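Local coordinates for tailspike protein (Siphovirus 9NA, PDB 3RIQ), which recognises Salmonella lipopolysaccharide as the phage's receptor and probably cleaves its O-antigen as an endorhamnosidase, at residues A[347-361]-A[373-387]. Residues are numbered along the deposited sequence; the frame is centred on the assembly and turned at random.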
# COMPACT_ATOMS: atom_id res chain seq x y z
N MET A 347 13.55 -7.86 8.81
CA MET A 347 12.23 -7.88 9.46
C MET A 347 12.34 -8.94 10.54
O MET A 347 12.85 -10.05 10.28
CB MET A 347 11.10 -8.23 8.47
CG MET A 347 9.70 -8.06 9.05
SD MET A 347 8.63 -9.52 8.91
CE MET A 347 9.03 -10.47 10.38
N PHE A 348 11.86 -8.64 11.75
CA PHE A 348 12.05 -9.58 12.86
C PHE A 348 10.79 -9.54 13.76
O PHE A 348 10.37 -8.49 14.25
CB PHE A 348 13.32 -9.19 13.65
CG PHE A 348 13.89 -10.27 14.54
CD1 PHE A 348 15.23 -10.68 14.37
CD2 PHE A 348 13.16 -10.82 15.61
CE1 PHE A 348 15.82 -11.66 15.23
CE2 PHE A 348 13.74 -11.78 16.46
CZ PHE A 348 15.07 -12.20 16.27
N ASP A 349 10.19 -10.72 13.96
CA ASP A 349 9.09 -10.91 14.91
C ASP A 349 9.62 -11.68 16.11
O ASP A 349 9.90 -12.90 16.01
CB ASP A 349 7.90 -11.61 14.22
CG ASP A 349 6.70 -11.80 15.15
OD1 ASP A 349 6.84 -11.85 16.39
OD2 ASP A 349 5.58 -11.94 14.60
N ARG A 350 9.78 -10.96 17.22
CA ARG A 350 10.35 -11.52 18.45
C ARG A 350 9.24 -12.10 19.34
O ARG A 350 9.52 -12.68 20.41
CB ARG A 350 11.15 -10.43 19.20
CG ARG A 350 11.65 -10.88 20.56
CD ARG A 350 13.08 -11.26 20.61
NE ARG A 350 13.67 -10.09 21.21
CZ ARG A 350 14.82 -9.99 21.88
NH1 ARG A 350 15.69 -11.00 22.05
NH2 ARG A 350 15.11 -8.79 22.35
N GLY A 351 8.00 -11.91 18.92
CA GLY A 351 6.84 -12.39 19.68
C GLY A 351 6.28 -13.68 19.11
O GLY A 351 7.02 -14.58 18.70
N THR A 352 4.95 -13.78 19.11
CA THR A 352 4.28 -14.97 18.61
C THR A 352 2.85 -14.60 18.23
O THR A 352 2.37 -13.56 18.64
CB THR A 352 4.28 -16.09 19.70
OG1 THR A 352 3.82 -17.32 19.14
CG2 THR A 352 3.36 -15.71 20.89
N ASN A 353 2.16 -15.43 17.46
CA ASN A 353 0.74 -15.26 17.22
C ASN A 353 0.45 -13.86 16.66
O ASN A 353 -0.50 -13.20 17.07
CB ASN A 353 -0.05 -15.55 18.51
CG ASN A 353 -1.56 -15.50 18.32
OD1 ASN A 353 -2.08 -15.86 17.26
ND2 ASN A 353 -2.28 -15.04 19.36
N ASN A 354 1.25 -13.46 15.67
CA ASN A 354 1.01 -12.22 14.92
C ASN A 354 0.64 -12.53 13.48
O ASN A 354 0.96 -13.59 12.95
CB ASN A 354 2.27 -11.32 14.97
CG ASN A 354 2.59 -10.86 16.38
OD1 ASN A 354 1.74 -10.29 17.06
ND2 ASN A 354 3.81 -11.15 16.85
N ASP A 355 -0.03 -11.56 12.87
CA ASP A 355 -0.48 -11.66 11.49
C ASP A 355 0.30 -10.67 10.64
O ASP A 355 0.24 -9.47 10.87
CB ASP A 355 -1.97 -11.38 11.42
CG ASP A 355 -2.77 -12.55 11.91
OD1 ASP A 355 -2.86 -13.55 11.18
OD2 ASP A 355 -3.29 -12.51 13.03
N ILE A 356 1.04 -11.22 9.68
CA ILE A 356 2.08 -10.49 8.94
C ILE A 356 1.85 -10.64 7.46
O ILE A 356 1.86 -11.76 6.95
CB ILE A 356 3.48 -11.09 9.27
CG1 ILE A 356 3.77 -11.05 10.78
CG2 ILE A 356 4.60 -10.38 8.53
CD1 ILE A 356 4.99 -11.84 11.20
N THR A 357 1.65 -9.53 6.77
CA THR A 357 1.36 -9.57 5.34
C THR A 357 2.10 -8.54 4.54
O THR A 357 2.40 -7.47 5.04
CB THR A 357 -0.17 -9.39 5.04
OG1 THR A 357 -0.65 -8.18 5.62
CG2 THR A 357 -0.99 -10.55 5.59
N ASN A 358 2.42 -8.89 3.29
CA ASN A 358 2.99 -7.93 2.33
C ASN A 358 4.30 -7.31 2.79
O ASN A 358 4.45 -6.09 2.89
CB ASN A 358 1.92 -6.90 1.95
CG ASN A 358 0.77 -7.56 1.22
OD1 ASN A 358 0.99 -8.25 0.22
ND2 ASN A 358 -0.43 -7.43 1.75
N ILE A 359 5.26 -8.18 3.10
CA ILE A 359 6.59 -7.78 3.53
C ILE A 359 7.55 -7.88 2.37
O ILE A 359 7.53 -8.91 1.69
CB ILE A 359 7.10 -8.70 4.66
CG1 ILE A 359 6.07 -8.81 5.78
CG2 ILE A 359 8.45 -8.23 5.19
CD1 ILE A 359 5.76 -7.51 6.50
N THR A 360 8.38 -6.86 2.15
CA THR A 360 9.41 -6.86 1.10
C THR A 360 10.73 -6.51 1.78
O THR A 360 10.83 -5.43 2.37
CB THR A 360 9.07 -5.83 0.01
OG1 THR A 360 7.80 -6.20 -0.58
CG2 THR A 360 10.12 -5.85 -1.10
N VAL A 361 11.70 -7.42 1.74
CA VAL A 361 13.01 -7.18 2.34
C VAL A 361 14.06 -7.30 1.26
O VAL A 361 14.16 -8.36 0.63
CB VAL A 361 13.30 -8.16 3.51
CG1 VAL A 361 14.79 -8.11 3.94
CG2 VAL A 361 12.36 -7.89 4.72
N GLN A 373 17.42 -12.85 6.61
CA GLN A 373 16.68 -11.71 6.05
C GLN A 373 15.41 -11.44 6.83
O GLN A 373 15.16 -10.31 7.18
CB GLN A 373 16.35 -11.91 4.56
CG GLN A 373 17.61 -12.18 3.71
CD GLN A 373 18.44 -10.96 3.46
OE1 GLN A 373 17.94 -9.95 2.96
NE2 GLN A 373 19.72 -11.04 3.77
N ILE A 374 14.63 -12.48 7.09
CA ILE A 374 13.38 -12.39 7.84
C ILE A 374 13.43 -13.47 8.91
O ILE A 374 13.79 -14.63 8.62
CB ILE A 374 12.16 -12.59 6.91
CG1 ILE A 374 12.03 -11.41 5.96
CG2 ILE A 374 10.83 -12.74 7.72
CD1 ILE A 374 10.85 -11.51 4.97
N VAL A 375 13.14 -13.08 10.14
CA VAL A 375 13.10 -14.00 11.28
C VAL A 375 11.77 -13.88 12.01
O VAL A 375 11.31 -12.75 12.28
CB VAL A 375 14.22 -13.69 12.32
CG1 VAL A 375 14.05 -14.55 13.58
CG2 VAL A 375 15.61 -13.90 11.70
N CYS A 376 11.18 -15.02 12.39
CA CYS A 376 10.10 -15.03 13.38
C CYS A 376 10.46 -16.08 14.40
O CYS A 376 10.83 -17.24 14.04
CB CYS A 376 8.75 -15.42 12.77
SG CYS A 376 8.15 -14.35 11.44
N GLU A 377 10.32 -15.70 15.67
CA GLU A 377 10.71 -16.55 16.78
C GLU A 377 9.56 -17.42 17.29
O GLU A 377 9.78 -18.41 17.99
CB GLU A 377 11.32 -15.72 17.94
CG GLU A 377 12.59 -14.99 17.59
CD GLU A 377 13.83 -15.75 17.92
OE1 GLU A 377 13.75 -16.98 18.17
OE2 GLU A 377 14.91 -15.11 17.97
N GLY A 378 8.32 -17.05 16.97
CA GLY A 378 7.16 -17.73 17.57
C GLY A 378 6.26 -18.26 16.48
O GLY A 378 6.70 -18.47 15.35
N GLY A 379 4.99 -18.46 16.79
CA GLY A 379 4.10 -19.03 15.79
C GLY A 379 3.29 -17.94 15.13
O GLY A 379 2.14 -17.67 15.54
N SER A 380 3.88 -17.33 14.10
CA SER A 380 3.19 -16.26 13.37
C SER A 380 2.68 -16.75 12.01
O SER A 380 2.97 -17.89 11.59
CB SER A 380 4.09 -15.01 13.24
OG SER A 380 4.20 -14.43 14.54
N ARG A 381 1.88 -15.91 11.34
CA ARG A 381 1.27 -16.32 10.06
C ARG A 381 1.70 -15.27 9.04
O ARG A 381 1.36 -14.09 9.19
CB ARG A 381 -0.26 -16.35 10.18
CG ARG A 381 -0.76 -17.42 11.16
CD ARG A 381 -2.18 -17.18 11.67
NE ARG A 381 -2.26 -16.00 12.54
CZ ARG A 381 -2.03 -15.96 13.86
NH1 ARG A 381 -1.68 -17.06 14.52
NH2 ARG A 381 -2.17 -14.79 14.53
N LEU A 382 2.43 -15.70 8.01
CA LEU A 382 3.01 -14.77 7.02
C LEU A 382 2.39 -15.02 5.67
O LEU A 382 2.33 -16.20 5.23
CB LEU A 382 4.52 -14.98 6.89
CG LEU A 382 5.40 -14.61 8.09
CD1 LEU A 382 5.21 -15.59 9.24
CD2 LEU A 382 6.86 -14.59 7.68
N ARG A 383 1.94 -13.95 5.00
CA ARG A 383 1.31 -14.09 3.66
C ARG A 383 1.82 -12.97 2.78
O ARG A 383 1.62 -11.80 3.11
CB ARG A 383 -0.23 -14.06 3.69
CG ARG A 383 -0.93 -15.02 4.64
CD ARG A 383 -1.35 -14.32 5.87
NE ARG A 383 -2.19 -15.08 6.80
CZ ARG A 383 -2.58 -14.58 7.98
NH1 ARG A 383 -2.20 -13.34 8.34
NH2 ARG A 383 -3.30 -15.31 8.81
N GLY A 384 2.42 -13.31 1.65
CA GLY A 384 2.87 -12.30 0.72
C GLY A 384 4.22 -11.76 1.16
O GLY A 384 4.29 -10.71 1.78
N ILE A 385 5.26 -12.53 0.88
CA ILE A 385 6.60 -12.22 1.35
C ILE A 385 7.52 -12.18 0.13
O ILE A 385 7.54 -13.11 -0.67
CB ILE A 385 7.07 -13.35 2.33
CG1 ILE A 385 6.04 -13.54 3.48
CG2 ILE A 385 8.53 -13.07 2.82
CD1 ILE A 385 5.81 -12.32 4.41
N MET A 386 8.30 -11.10 -0.00
CA MET A 386 9.30 -11.02 -1.07
C MET A 386 10.64 -10.73 -0.42
O MET A 386 10.77 -9.77 0.36
CB MET A 386 8.93 -9.94 -2.09
CG MET A 386 7.68 -10.27 -2.92
SD MET A 386 7.51 -9.23 -4.36
CE MET A 386 7.18 -7.63 -3.65
N VAL A 387 11.64 -11.57 -0.69
CA VAL A 387 13.00 -11.33 -0.22
C VAL A 387 13.96 -11.22 -1.41
O VAL A 387 13.86 -11.99 -2.37
CB VAL A 387 13.44 -12.49 0.69
CG1 VAL A 387 14.92 -12.39 1.06
CG2 VAL A 387 12.59 -12.49 1.98
O HOH W 1 6.94 -14.93 15.70
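Asp355 draws two arginines of 373-387 into one salt-bridge network. Arg381 grips it side-on, NE to OD1 at 2.9 Å and NH2 to OD2, both from above the carboxylate plane. Arg383 comes end-on, its guanidinium nearly coplanar with the carboxylate, and gives both NH1 and NH2 to OD1. One oxygen thus takes three N-H groups, which would probably keep Asp355 ionised. The far end of Arg381 holds Asn353 OD1, while Arg383 NE reaches His388 of the second subunit.

Asp349 closes an Asx turn through OD1 and Gly351 N (2.8 Å). Its OD2 receives Ser380 OG and Asn354 ND2 from opposite faces; Trp327 NE1 also donates to it, and Asn332 N to Asn354 OD1. A water bridges Gly351 O, Gly378 N and Ser380 OG. Gly378, lacking a side chain, fits close against Gly351 O and Thr352 CB.

Apolar side chains pack inside the coil: Val361 CG2 meets Ile374 CG1 (3.7 Å), and Ile356 CD1 lies against Cys376 SG. Outside, Phe348 CG is anti to the backbone N (chi1 -162°), laying the ring alongside Val375, whose CG1 makes a CH-pi contact.

Parallel ladders pair 347-349 with 374-376, 355-357 with 381-383 and, past the positive-phi corner at Gly384, 359-361 with 385-387. Inward stacks, Ile359 on Ile385 and Val361 on Val387, mark the right-handed parallel beta-helix of P22-type tailspikes.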